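Long-range contacts in putative dehydratase (Salmonella enterica subsp. enterica serovar Enteritidis, PDB 3TW9), which catalyses, weakly and with magnesium, the dehydration of D-gluconate to 2-dehydro-3-deoxy-D-gluconate, an activity too low to suggest a significant part in gluconate breakdown in vivo: residues N28-N33 with E52-G57; L46-I51 with Y59-A64; C151-G156 with Q174-Q179; F245-H250 with F271-P276; S356-C361 with L408-D413. All coordinates share one frame; numbering follows the deposited sequence.

Contact 1 (N28-N33 with E52-G57)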
# COMPACT_ATOMS: atom_id res chain seq x y z
N ASN C 28 -21.60 -14.19 -10.87
CA ASN C 28 -21.65 -15.67 -10.75
C ASN C 28 -20.43 -16.33 -11.41
O ASN C 28 -20.46 -17.49 -11.82
CB ASN C 28 -22.95 -16.20 -11.34
CG ASN C 28 -23.46 -17.44 -10.62
OD1 ASN C 28 -23.56 -18.52 -11.22
ND2 ASN C 28 -23.77 -17.30 -9.34
N LEU C 29 -19.35 -15.56 -11.51
CA LEU C 29 -18.10 -16.06 -12.06
C LEU C 29 -17.43 -16.99 -11.04
O LEU C 29 -17.41 -16.68 -9.85
CB LEU C 29 -17.21 -14.86 -12.39
CG LEU C 29 -15.88 -15.09 -13.11
CD1 LEU C 29 -16.09 -15.61 -14.52
CD2 LEU C 29 -15.11 -13.77 -13.11
N LYS C 30 -16.93 -18.14 -11.50
CA LYS C 30 -16.28 -19.12 -10.63
C LYS C 30 -14.99 -19.64 -11.21
O LYS C 30 -14.86 -19.77 -12.44
CB LYS C 30 -17.20 -20.32 -10.36
CG LYS C 30 -18.42 -20.05 -9.55
CD LYS C 30 -19.40 -21.21 -9.64
CE LYS C 30 -20.47 -21.11 -8.56
NZ LYS C 30 -21.21 -19.81 -8.62
N ILE C 31 -14.03 -19.97 -10.34
CA ILE C 31 -12.87 -20.74 -10.76
C ILE C 31 -13.34 -22.18 -11.04
O ILE C 31 -14.06 -22.78 -10.22
CB ILE C 31 -11.75 -20.74 -9.67
CG1 ILE C 31 -11.13 -19.33 -9.56
CG2 ILE C 31 -10.65 -21.73 -9.98
CD1 ILE C 31 -10.63 -18.97 -8.16
N THR C 32 -12.94 -22.71 -12.19
CA THR C 32 -13.33 -24.07 -12.58
C THR C 32 -12.19 -25.07 -12.53
O THR C 32 -12.40 -26.26 -12.29
CB THR C 32 -13.91 -24.10 -14.01
OG1 THR C 32 -13.01 -23.45 -14.91
CG2 THR C 32 -15.27 -23.46 -14.05
N ASN C 33 -10.98 -24.59 -12.82
CA ASN C 33 -9.80 -25.42 -12.86
C ASN C 33 -8.56 -24.60 -12.52
O ASN C 33 -8.45 -23.44 -12.92
CB ASN C 33 -9.64 -26.07 -14.24
CG ASN C 33 -8.58 -27.16 -14.23
OD1 ASN C 33 -7.59 -27.07 -14.95
ND2 ASN C 33 -8.78 -28.18 -13.40
N GLU C 52 -8.57 -21.39 -14.88
CA GLU C 52 -9.70 -21.30 -15.80
C GLU C 52 -10.98 -20.89 -15.06
O GLU C 52 -11.15 -21.16 -13.87
CB GLU C 52 -9.90 -22.62 -16.55
CG GLU C 52 -8.83 -22.88 -17.61
CD GLU C 52 -8.97 -24.23 -18.27
OE1 GLU C 52 -9.58 -25.13 -17.66
OE2 GLU C 52 -8.48 -24.38 -19.41
N THR C 53 -11.88 -20.24 -15.78
CA THR C 53 -13.14 -19.85 -15.18
C THR C 53 -14.32 -20.48 -15.93
O THR C 53 -14.13 -21.18 -16.93
CB THR C 53 -13.33 -18.34 -15.20
OG1 THR C 53 -13.52 -17.91 -16.55
CG2 THR C 53 -12.12 -17.63 -14.57
N ASN C 54 -15.53 -20.21 -15.42
CA ASN C 54 -16.76 -20.64 -16.09
C ASN C 54 -17.24 -19.68 -17.18
O ASN C 54 -18.33 -19.83 -17.71
CB ASN C 54 -17.88 -20.93 -15.07
CG ASN C 54 -18.30 -19.71 -14.28
OD1 ASN C 54 -17.57 -18.72 -14.20
ND2 ASN C 54 -19.47 -19.78 -13.66
N GLU C 55 -16.41 -18.69 -17.51
CA GLU C 55 -16.62 -17.83 -18.65
C GLU C 55 -15.67 -18.32 -19.73
O GLU C 55 -14.46 -18.32 -19.52
CB GLU C 55 -16.31 -16.37 -18.30
CG GLU C 55 -16.49 -15.38 -19.44
CD GLU C 55 -17.90 -14.85 -19.54
OE1 GLU C 55 -18.39 -14.28 -18.53
OE2 GLU C 55 -18.51 -14.99 -20.62
N PRO C 56 -16.22 -18.77 -20.88
CA PRO C 56 -15.40 -19.30 -21.98
C PRO C 56 -14.36 -18.32 -22.50
O PRO C 56 -14.66 -17.16 -22.80
CB PRO C 56 -16.45 -19.60 -23.08
CG PRO C 56 -17.68 -19.85 -22.33
CD PRO C 56 -17.66 -18.87 -21.19
N GLY C 57 -13.12 -18.78 -22.57
CA GLY C 57 -12.03 -17.94 -23.08
C GLY C 57 -11.32 -17.14 -22.01
O GLY C 57 -10.21 -16.64 -22.24
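Thr32 and Asn33 both face Glu52, a classic beta bulge where the first strand of the N-terminal antiparallel sheet pairs with the end of the second. The tight part of the contact is its ladder of hydrogen bonds. Two backbone bonds close the bulge, Glu52 N to Asn33 O (2.8 Å) and Thr32 N to Glu52 O (2.9 Å), and Asn54 N to Lys30 O continues the pairing past Ile31 and Thr53. Beyond that a side chain imitates the strand. The amide of Asn54, its CG set between the backbone N and the carbonyl carbon (chi1 63°), reaches the 28-33 segment with both ends: OD1 accepts from Lys30 N at 2.8 Å, the donor standing well above the carbonyl plane, while ND2 turns to Asn28. Leu29 CD1 lies against Thr53 CB and Glu55 CB, both at 3.9 Å, and the leucine continues inward onto Pro90 and Leu130, the latter on helix 110-131.

The solvent side is looser in its bonding. Exposed Thr32 lays CG2 against Asn54 CB, and partly exposed Asn33 and Glu52 run alongside each other in the glutamate conformer described. At the far end the amide of Asn54 is used in its own plane, ND2 donating to Asn28 O at 3.1 Å along an almost straight N-H (176°).

Contact 2 (L46-I51 with Y59-A64)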
# COMPACT_ATOMS: atom_id res chain seq x y z
N LEU C 46 10.60 -23.55 -15.06
CA LEU C 46 9.58 -22.55 -14.74
C LEU C 46 8.28 -23.22 -14.30
O LEU C 46 7.96 -24.33 -14.76
CB LEU C 46 9.29 -21.65 -15.95
CG LEU C 46 10.44 -21.03 -16.73
CD1 LEU C 46 9.91 -20.30 -17.99
CD2 LEU C 46 11.32 -20.09 -15.85
N ALA C 47 7.54 -22.55 -13.42
CA ALA C 47 6.17 -22.95 -13.09
C ALA C 47 5.24 -21.80 -13.36
O ALA C 47 5.44 -20.68 -12.89
CB ALA C 47 6.02 -23.39 -11.64
N VAL C 48 4.23 -22.08 -14.16
CA VAL C 48 3.21 -21.12 -14.48
C VAL C 48 1.87 -21.75 -14.11
O VAL C 48 1.56 -22.87 -14.52
CB VAL C 48 3.22 -20.76 -16.00
CG1 VAL C 48 1.98 -19.94 -16.37
CG2 VAL C 48 4.49 -20.02 -16.34
N VAL C 49 1.09 -21.02 -13.32
CA VAL C 49 -0.28 -21.41 -12.98
C VAL C 49 -1.26 -20.83 -13.98
O VAL C 49 -1.22 -19.64 -14.26
CB VAL C 49 -0.66 -20.92 -11.53
CG1 VAL C 49 -2.17 -21.02 -11.24
CG2 VAL C 49 0.09 -21.72 -10.49
N LYS C 50 -2.16 -21.69 -14.49
CA LYS C 50 -3.30 -21.25 -15.30
C LYS C 50 -4.58 -21.49 -14.54
O LYS C 50 -4.87 -22.62 -14.13
CB LYS C 50 -3.35 -21.97 -16.64
CG LYS C 50 -4.49 -21.55 -17.57
CD LYS C 50 -4.24 -22.12 -18.94
CE LYS C 50 -5.23 -21.64 -19.96
NZ LYS C 50 -4.77 -22.13 -21.30
N ILE C 51 -5.36 -20.43 -14.35
CA ILE C 51 -6.64 -20.53 -13.67
C ILE C 51 -7.76 -20.35 -14.69
O ILE C 51 -7.87 -19.29 -15.29
CB ILE C 51 -6.78 -19.47 -12.53
CG1 ILE C 51 -5.79 -19.79 -11.40
CG2 ILE C 51 -8.21 -19.44 -11.98
CD1 ILE C 51 -5.95 -18.89 -10.20
N TYR C 59 -9.29 -16.76 -18.68
CA TYR C 59 -8.38 -17.45 -17.78
C TYR C 59 -7.28 -16.48 -17.41
O TYR C 59 -7.12 -15.45 -18.06
CB TYR C 59 -7.76 -18.69 -18.43
CG TYR C 59 -7.07 -18.43 -19.75
CD1 TYR C 59 -5.77 -17.91 -19.82
CD2 TYR C 59 -7.73 -18.74 -20.95
CE1 TYR C 59 -5.15 -17.70 -21.06
CE2 TYR C 59 -7.12 -18.53 -22.18
CZ TYR C 59 -5.84 -18.02 -22.23
OH TYR C 59 -5.28 -17.82 -23.46
N GLY C 60 -6.51 -16.84 -16.39
CA GLY C 60 -5.45 -15.96 -15.90
C GLY C 60 -4.19 -16.80 -15.74
O GLY C 60 -4.26 -18.02 -15.49
N LEU C 61 -3.04 -16.15 -15.90
CA LEU C 61 -1.75 -16.78 -15.74
C LEU C 61 -0.94 -16.10 -14.64
O LEU C 61 -0.96 -14.87 -14.53
CB LEU C 61 -0.92 -16.75 -17.03
CG LEU C 61 -1.58 -17.39 -18.24
CD1 LEU C 61 -0.68 -17.12 -19.43
CD2 LEU C 61 -1.79 -18.88 -17.97
N GLY C 62 -0.21 -16.92 -13.89
CA GLY C 62 0.63 -16.43 -12.82
C GLY C 62 1.95 -17.16 -12.75
O GLY C 62 2.05 -18.31 -13.17
N CYS C 63 2.97 -16.49 -12.24
CA CYS C 63 4.26 -17.11 -12.09
C CYS C 63 4.39 -17.74 -10.71
O CYS C 63 4.10 -17.09 -9.69
CB CYS C 63 5.41 -16.12 -12.31
SG CYS C 63 7.04 -16.89 -12.52
N ALA C 64 4.89 -18.99 -10.70
CA ALA C 64 5.23 -19.72 -9.48
C ALA C 64 6.66 -20.22 -9.49
O ALA C 64 6.96 -21.27 -8.90
CB ALA C 64 4.22 -20.90 -9.26
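Strands 46-51 and 59-63 run antiparallel, their axes 4.6 Å apart at 155°, with two-way hydrogen bonding in the pairs Val49-Gly62 and Ile51-Gly60 and a further bond from Ala64 N to Ala47 O (2.8 Å). Between those pairs, Lys50 and Leu61 stand opposite each other on one face, and the leucine methyl CD2 lies 3.7 Å from Lys50 CB. The lysine is fully extended from CG onward and runs alongside Leu61 before its end passes over the ring of Tyr59. Lys50 CE sits 3.8 Å from the centroid of the Tyr59 ring, a CH-pi contact, and Lys50 NZ is 4.3 Å from it, only 6° off the normal, a cation-pi contact. The ring is brought beneath the lysine by chi1 of 54°, which sets CG between the backbone N and the carbonyl carbon. This is the second hairpin of the three-stranded meander in the N-terminal domain of the mandelate racemase/muconate lactonizing enzyme family. The ammonium of buried Lys50 forms a salt bridge with Glu414, and the phenol of Tyr59 is hydrogen-bonded to Asp411. On the other face, Gly60 and Gly62 present no side chains beside Ile51 and Val49. Ile51 packs there on Val119, Ala122 and Ile126 of helix 110-131, while Val49 and Ala64 both touch Ile77 of helix 70-85. Near the hairpin's open end the methyls Ala47 CB and Ala64 CB meet at 3.9 Å.

Contact 3 (C151-G156 with Q174-Q179)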
# COMPACT_ATOMS: atom_id res chain seq x y z
N CYS C 151 21.26 -4.68 -17.04
CA CYS C 151 21.59 -6.04 -17.43
C CYS C 151 22.92 -6.41 -16.82
O CYS C 151 23.68 -5.55 -16.35
CB CYS C 151 21.69 -6.12 -18.95
SG CYS C 151 22.97 -5.02 -19.55
N HIS C 152 23.20 -7.70 -16.88
CA HIS C 152 24.43 -8.28 -16.37
C HIS C 152 25.49 -8.27 -17.47
O HIS C 152 25.15 -8.28 -18.65
CB HIS C 152 24.14 -9.73 -15.98
CG HIS C 152 23.16 -9.87 -14.85
ND1 HIS C 152 22.91 -11.09 -14.24
CD2 HIS C 152 22.39 -8.97 -14.20
CE1 HIS C 152 22.01 -10.93 -13.29
NE2 HIS C 152 21.67 -9.65 -13.25
N THR C 153 26.75 -8.24 -17.07
CA THR C 153 27.87 -8.21 -18.01
C THR C 153 28.85 -9.36 -17.78
O THR C 153 30.06 -9.17 -17.87
CB THR C 153 28.62 -6.84 -17.98
OG1 THR C 153 29.21 -6.62 -16.69
CG2 THR C 153 27.70 -5.67 -18.33
N ASP C 154 28.30 -10.55 -17.47
CA ASP C 154 29.06 -11.72 -17.04
C ASP C 154 30.20 -12.05 -18.00
O ASP C 154 29.97 -12.24 -19.19
CB ASP C 154 28.14 -12.94 -16.91
CG ASP C 154 27.30 -12.92 -15.63
OD1 ASP C 154 26.83 -13.99 -15.21
OD2 ASP C 154 27.11 -11.84 -15.05
N GLY C 155 31.42 -12.10 -17.47
CA GLY C 155 32.61 -12.40 -18.28
C GLY C 155 33.64 -13.24 -17.54
O GLY C 155 33.64 -13.29 -16.31
N GLY C 156 34.49 -13.92 -18.31
CA GLY C 156 35.51 -14.83 -17.75
C GLY C 156 36.68 -14.13 -17.09
O GLY C 156 37.32 -14.71 -16.20
N GLN C 174 21.81 1.95 -19.84
CA GLN C 174 22.33 3.11 -19.12
C GLN C 174 22.68 2.74 -17.68
O GLN C 174 23.11 3.59 -16.90
CB GLN C 174 21.30 4.24 -19.17
CG GLN C 174 21.09 4.71 -20.60
CD GLN C 174 20.33 6.00 -20.68
OE1 GLN C 174 20.93 7.07 -20.80
NE2 GLN C 174 19.02 5.93 -20.56
N TYR C 175 22.51 1.46 -17.38
CA TYR C 175 22.76 0.90 -16.04
C TYR C 175 23.26 -0.53 -16.27
O TYR C 175 22.63 -1.29 -17.00
CB TYR C 175 21.46 0.80 -15.23
CG TYR C 175 20.60 2.03 -15.06
CD1 TYR C 175 20.53 2.69 -13.82
CD2 TYR C 175 19.79 2.48 -16.10
CE1 TYR C 175 19.71 3.83 -13.66
CE2 TYR C 175 18.99 3.58 -15.97
CZ TYR C 175 18.94 4.25 -14.76
OH TYR C 175 18.11 5.33 -14.68
N VAL C 176 24.36 -0.91 -15.63
CA VAL C 176 24.92 -2.27 -15.80
C VAL C 176 25.42 -2.85 -14.50
O VAL C 176 26.00 -2.14 -13.70
CB VAL C 176 26.15 -2.31 -16.78
CG1 VAL C 176 25.68 -2.23 -18.24
CG2 VAL C 176 27.13 -1.19 -16.48
N ARG C 177 25.22 -4.16 -14.32
CA ARG C 177 25.85 -4.87 -13.22
C ARG C 177 27.25 -5.25 -13.62
O ARG C 177 27.44 -5.83 -14.69
CB ARG C 177 25.09 -6.13 -12.90
CG ARG C 177 25.64 -6.83 -11.63
CD ARG C 177 24.86 -8.08 -11.31
NE ARG C 177 25.43 -9.24 -11.98
CZ ARG C 177 25.22 -10.50 -11.60
NH1 ARG C 177 24.44 -10.75 -10.56
NH2 ARG C 177 25.80 -11.49 -12.27
N CYS C 178 28.22 -4.96 -12.75
CA CYS C 178 29.64 -5.21 -12.99
C CYS C 178 30.19 -6.08 -11.89
O CYS C 178 30.13 -5.71 -10.71
CB CYS C 178 30.43 -3.91 -13.01
SG CYS C 178 29.75 -2.68 -14.12
N GLN C 179 30.70 -7.24 -12.28
CA GLN C 179 31.32 -8.20 -11.36
C GLN C 179 32.75 -8.53 -11.80
O GLN C 179 33.15 -8.22 -12.94
CB GLN C 179 30.48 -9.49 -11.26
CG GLN C 179 28.95 -9.31 -10.96
CD GLN C 179 28.63 -8.78 -9.55
OE1 GLN C 179 27.85 -7.85 -9.42
NE2 GLN C 179 29.23 -9.37 -8.53
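The guanidinium of Arg177 lies flat on the imidazole of His152, with centres 3.7 Å apart and planes within 8° of parallel. The overlap is offset: CZ stands over the rim of the ring, while ND1 of His152 sits above the middle of the guanidinium. The arginine chain leaves extended, with CG anti to N (chi1 -174°), then bends at chi3 (90°), which lays its planar end along the histidine; CD adds a CH-pi contact over the same face. Asp154 approaches the guanidinium edge nearly coplanar with it, and Asp154 OD2 forms a salt bridge with Arg177 NH2 at 3.1 Å, although the placing of that oxygen is less sure. Gln179 CD lies over the opposite guanidinium face.

Further out, His152, a substrate-binding residue by similarity, has its NE2 hydrogen-bonded to Glu377. NH1 of Arg177 forms a long, weak ion pair with the magnesium ligand Asp248. The backbone fixes the arginine's root through Arg177 N to Cys151 O (2.9 Å), and Val176 CG1 packs on Cys151 SG at 4.1 Å. The segments come from the ends of strands 147-152 and 175-177, the parallel strands of a beta-alpha-beta unit in the barrel domain. Its helix 158-171 packs on Thr153 and Cys178 through Ile165, and strand 244-248 follows on the far side of strand 175-177.

Contact 4 (F245-H250 with F271-P276)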
# COMPACT_ATOMS: atom_id res chain seq x y z
N PHE C 245 26.50 1.98 -12.39
CA PHE C 245 27.08 0.68 -12.03
C PHE C 245 26.36 0.07 -10.84
O PHE C 245 26.07 0.76 -9.86
CB PHE C 245 28.54 0.82 -11.61
CG PHE C 245 29.49 1.11 -12.74
CD1 PHE C 245 29.16 0.80 -14.06
CD2 PHE C 245 30.75 1.63 -12.46
CE1 PHE C 245 30.06 1.05 -15.09
CE2 PHE C 245 31.67 1.88 -13.50
CZ PHE C 245 31.30 1.58 -14.82
N ILE C 246 26.05 -1.21 -10.97
CA ILE C 246 25.56 -2.04 -9.86
C ILE C 246 26.58 -3.14 -9.55
O ILE C 246 27.18 -3.71 -10.45
CB ILE C 246 24.18 -2.62 -10.21
CG1 ILE C 246 23.14 -1.52 -10.02
CG2 ILE C 246 23.84 -3.92 -9.40
CD1 ILE C 246 21.93 -1.76 -10.72
N HIS C 247 26.80 -3.41 -8.27
CA HIS C 247 27.64 -4.52 -7.89
C HIS C 247 26.90 -5.36 -6.88
O HIS C 247 26.37 -4.83 -5.91
CB HIS C 247 28.99 -4.07 -7.31
CG HIS C 247 29.88 -5.22 -6.96
ND1 HIS C 247 30.47 -6.01 -7.92
CD2 HIS C 247 30.18 -5.79 -5.76
CE1 HIS C 247 31.16 -6.98 -7.34
NE2 HIS C 247 31.00 -6.87 -6.03
N ASP C 248 26.91 -6.67 -7.10
CA ASP C 248 26.24 -7.62 -6.21
C ASP C 248 27.25 -8.35 -5.33
O ASP C 248 28.04 -9.18 -5.80
CB ASP C 248 25.44 -8.61 -7.09
CG ASP C 248 24.45 -9.46 -6.32
OD1 ASP C 248 24.34 -9.30 -5.09
OD2 ASP C 248 23.74 -10.28 -6.96
N VAL C 249 27.22 -8.07 -4.03
CA VAL C 249 28.02 -8.83 -3.05
C VAL C 249 27.49 -10.28 -2.88
O VAL C 249 28.27 -11.19 -2.60
CB VAL C 249 28.01 -8.10 -1.69
CG1 VAL C 249 28.82 -8.84 -0.63
CG2 VAL C 249 28.54 -6.68 -1.86
N HIS C 250 26.17 -10.45 -3.02
CA HIS C 250 25.50 -11.76 -3.03
C HIS C 250 25.85 -12.56 -1.80
O HIS C 250 26.20 -13.73 -1.91
CB HIS C 250 25.87 -12.55 -4.30
CG HIS C 250 24.80 -13.46 -4.80
ND1 HIS C 250 24.63 -14.75 -4.33
CD2 HIS C 250 23.83 -13.28 -5.73
CE1 HIS C 250 23.61 -15.31 -4.95
NE2 HIS C 250 23.11 -14.44 -5.81
N PHE C 271 25.22 2.88 -8.33
CA PHE C 271 23.78 3.05 -8.27
C PHE C 271 23.23 2.26 -7.07
O PHE C 271 22.38 2.75 -6.32
CB PHE C 271 23.15 2.58 -9.57
CG PHE C 271 21.67 2.77 -9.65
CD1 PHE C 271 21.13 4.01 -9.95
CD2 PHE C 271 20.80 1.68 -9.45
CE1 PHE C 271 19.73 4.18 -10.03
CE2 PHE C 271 19.42 1.86 -9.52
CZ PHE C 271 18.89 3.09 -9.82
N TYR C 272 23.72 1.03 -6.92
CA TYR C 272 23.60 0.32 -5.66
C TYR C 272 24.61 -0.79 -5.45
O TYR C 272 25.16 -1.35 -6.41
CB TYR C 272 22.15 -0.10 -5.37
CG TYR C 272 21.44 -1.11 -6.23
CD1 TYR C 272 21.94 -2.42 -6.44
CD2 TYR C 272 20.17 -0.79 -6.75
CE1 TYR C 272 21.17 -3.37 -7.18
CE2 TYR C 272 19.44 -1.70 -7.47
CZ TYR C 272 19.93 -2.97 -7.70
OH TYR C 272 19.11 -3.85 -8.41
N LEU C 273 24.86 -1.09 -4.17
CA LEU C 273 25.63 -2.27 -3.75
C LEU C 273 24.61 -3.24 -3.18
O LEU C 273 23.86 -2.88 -2.27
CB LEU C 273 26.63 -1.89 -2.67
CG LEU C 273 27.58 -2.98 -2.15
CD1 LEU C 273 28.54 -3.43 -3.27
CD2 LEU C 273 28.39 -2.47 -0.99
N GLU C 274 24.59 -4.45 -3.73
CA GLU C 274 23.51 -5.40 -3.54
C GLU C 274 23.86 -6.57 -2.63
O GLU C 274 24.97 -7.12 -2.69
CB GLU C 274 23.05 -5.94 -4.90
CG GLU C 274 21.87 -6.89 -4.78
CD GLU C 274 21.55 -7.56 -6.05
OE1 GLU C 274 22.15 -7.17 -7.06
OE2 GLU C 274 20.68 -8.47 -6.04
N ASP C 275 22.88 -6.95 -1.82
CA ASP C 275 23.02 -8.04 -0.82
C ASP C 275 24.33 -8.06 -0.08
O ASP C 275 25.06 -9.06 -0.11
CB ASP C 275 22.69 -9.40 -1.44
CG ASP C 275 21.27 -9.50 -1.88
OD1 ASP C 275 20.50 -8.53 -1.69
OD2 ASP C 275 20.90 -10.55 -2.48
N PRO C 276 24.66 -6.94 0.62
CA PRO C 276 25.88 -6.94 1.39
C PRO C 276 25.84 -7.95 2.57
O PRO C 276 26.88 -8.34 3.08
CB PRO C 276 25.97 -5.50 1.92
CG PRO C 276 24.57 -4.99 1.92
CD PRO C 276 23.96 -5.64 0.70
O HOH W 1 22.09 -10.89 -4.79
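Glu274 and Asp248, neighbours on adjacent parallel strands, stack their carboxylates with planes only 2° apart. From the strand, Glu274 extends with CG anti to its N (chi1 -177°). Its CB lies 3.6 Å from Asp248 OD1, and CG comes to 3.5 Å from that same oxygen. CD is set over the aspartate carboxylate, and Glu274 OE1 ends 3.3 Å from Asp248 CG. OE2 turns to a salt bridge with Arg321, whose positive charge would be expected to ease the crowding of acids. A water lies 2.6 Å from Asp275 OD2 and also within bonding distance of Asp248 OD1; with more acceptors near it than protons, its bonding is not settled.

Nearer the start of the strands, the same face is apolar. Ile246 lies over the face of the Tyr272 ring, CG1 4.0 Å from its centroid, while CD1 also touches Phe271 CD2. Leu273, on the other face, meets Val249 CG2 with its CD1 at 3.5 Å. Backbone bonds hold the register, among them Glu274 N to His247 O at 2.8 Å. Asp248 and Glu274 bind the magnesium together with Glu300, and His250, the proton donor/acceptor by similarity, follows just after the strand. Acids carried at the C-terminal ends of successive barrel strands, joined here through a beta-alpha-beta unit, are the hallmark of the metal site in the enolase superfamily.

Contact 5 (S356-C361 with L408-D413)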
# COMPACT_ATOMS: atom_id res chain seq x y z
N SER C 356 9.46 -16.73 -14.93
CA SER C 356 8.78 -16.91 -16.21
C SER C 356 8.53 -15.56 -16.87
O SER C 356 8.54 -14.52 -16.20
CB SER C 356 7.47 -17.70 -16.02
OG SER C 356 6.42 -16.87 -15.53
N PRO C 357 8.30 -15.56 -18.20
CA PRO C 357 7.87 -14.29 -18.79
C PRO C 357 6.61 -13.68 -18.14
O PRO C 357 6.43 -12.45 -18.18
CB PRO C 357 7.62 -14.68 -20.25
CG PRO C 357 8.73 -15.72 -20.49
CD PRO C 357 8.60 -16.58 -19.23
N VAL C 358 5.77 -14.52 -17.53
CA VAL C 358 4.61 -14.03 -16.79
C VAL C 358 5.10 -13.21 -15.56
O VAL C 358 4.63 -12.11 -15.33
CB VAL C 358 3.69 -15.18 -16.32
CG1 VAL C 358 2.49 -14.66 -15.51
CG2 VAL C 358 3.18 -16.02 -17.53
N GLY C 359 6.02 -13.77 -14.79
CA GLY C 359 6.69 -13.01 -13.70
C GLY C 359 7.41 -11.75 -14.19
O GLY C 359 7.42 -10.73 -13.51
N VAL C 360 8.03 -11.84 -15.37
CA VAL C 360 8.70 -10.65 -15.97
C VAL C 360 7.68 -9.53 -16.17
O VAL C 360 7.91 -8.38 -15.77
CB VAL C 360 9.45 -11.04 -17.28
CG1 VAL C 360 9.93 -9.78 -18.04
CG2 VAL C 360 10.65 -11.91 -16.94
N CYS C 361 6.53 -9.87 -16.74
CA CYS C 361 5.45 -8.91 -16.92
C CYS C 361 4.87 -8.42 -15.59
O CYS C 361 4.61 -7.24 -15.46
CB CYS C 361 4.34 -9.47 -17.81
SG CYS C 361 4.86 -9.73 -19.53
N LEU C 408 -2.13 -9.08 -17.63
CA LEU C 408 -0.68 -8.99 -17.71
C LEU C 408 -0.13 -8.87 -19.14
O LEU C 408 1.08 -8.67 -19.32
CB LEU C 408 -0.01 -10.16 -16.96
CG LEU C 408 -0.26 -10.20 -15.44
CD1 LEU C 408 0.17 -11.54 -14.81
CD2 LEU C 408 0.40 -9.02 -14.72
N GLY C 409 -1.02 -8.99 -20.13
CA GLY C 409 -0.63 -8.91 -21.56
C GLY C 409 0.26 -10.04 -22.06
O GLY C 409 1.05 -9.88 -23.00
N ILE C 410 0.14 -11.19 -21.43
CA ILE C 410 1.02 -12.31 -21.71
C ILE C 410 0.15 -13.54 -21.87
O ILE C 410 -0.93 -13.62 -21.28
CB ILE C 410 2.06 -12.52 -20.53
CG1 ILE C 410 3.20 -13.47 -20.91
CG2 ILE C 410 1.35 -12.96 -19.23
CD1 ILE C 410 4.13 -12.91 -21.90
N ASP C 411 0.58 -14.48 -22.70
CA ASP C 411 -0.11 -15.74 -22.77
C ASP C 411 0.90 -16.87 -22.74
O ASP C 411 2.10 -16.63 -22.70
CB ASP C 411 -1.03 -15.81 -24.00
CG ASP C 411 -2.33 -16.59 -23.73
OD1 ASP C 411 -2.33 -17.52 -22.90
OD2 ASP C 411 -3.36 -16.27 -24.36
N ILE C 412 0.40 -18.11 -22.69
CA ILE C 412 1.23 -19.28 -22.82
C ILE C 412 0.62 -20.24 -23.85
O ILE C 412 -0.60 -20.43 -23.90
CB ILE C 412 1.48 -19.99 -21.46
CG1 ILE C 412 2.55 -21.08 -21.61
CG2 ILE C 412 0.16 -20.49 -20.83
CD1 ILE C 412 3.04 -21.69 -20.28
N ASP C 413 1.47 -20.80 -24.71
CA ASP C 413 1.05 -21.84 -25.64
C ASP C 413 1.42 -23.17 -25.00
O ASP C 413 2.60 -23.56 -24.96
CB ASP C 413 1.78 -21.67 -26.98
CG ASP C 413 1.20 -22.57 -28.09
OD1 ASP C 413 0.90 -23.75 -27.83
OD2 ASP C 413 1.06 -22.09 -29.23
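Val358 meets the 408-413 loop with both of its methyls: CG1 rests on Leu408 CD1 at 4.0 Å and CG2 on Ile410 CG2 at 3.9 Å. With chi1 at 179° the valine is forked along the loop, each branch taking one neighbour; against Leu408 the side chains lie at about a right angle, whereas Ile410 is met obliquely. Ile410 is the main bump of the loop. Its far methyl CD1 enters between Pro357 and Cys361, residues one turn apart at the start of helix 357-369, touching Pro357 CB at 4.2 Å and Cys361 SG at 4.0 Å. Cys361 also leans over the bend of the loop, its CB 3.7 Å from the backbone O of Leu408. No hydrogen bond crosses the interface, and the contacts are mainly apolar. Gly409, at a positive phi that favours glycine, lies at the bend between Leu408 and Ile410, both of which point toward the helix. Leu408 O is hydrogen-bonded to His365 farther along the same helix, and Leu408 N to Asp125.

The helix start is secured separately: Ser356 is its N-cap, OG accepting from Gly359 N at 3.2 Å and more weakly from Val358 N. Ser356 also touches Cys63 and Val48, which places the contact at the boundary where a helix and a late loop of the enolase-type barrel domain meet the N-terminal sheet.

How the contacts relate
Contacts 1 and 2 share strand 46-53 and span one three-stranded sheet, but contact 1 lies at its exposed end, where a side-chain amide replaces strand pairing, whereas contact 2 is buried and regular. Contact 5 lies against contact 2, their centres about 8 Å apart, with Leu61 O and Leu408 CD1 3.5 Å apart; it is mainly apolar across its own interface. Contacts 3 and 4 occupy the other side of the chain's centre from contact 2 as neighbouring pairs of the barrel sheet, joined by Cys178 N and Ile246 O. There charged groups gather at the strand ends: a stacked arginine in partly buried contact 3, and magnesium-binding carboxylates beside apolar packing in buried contact 4.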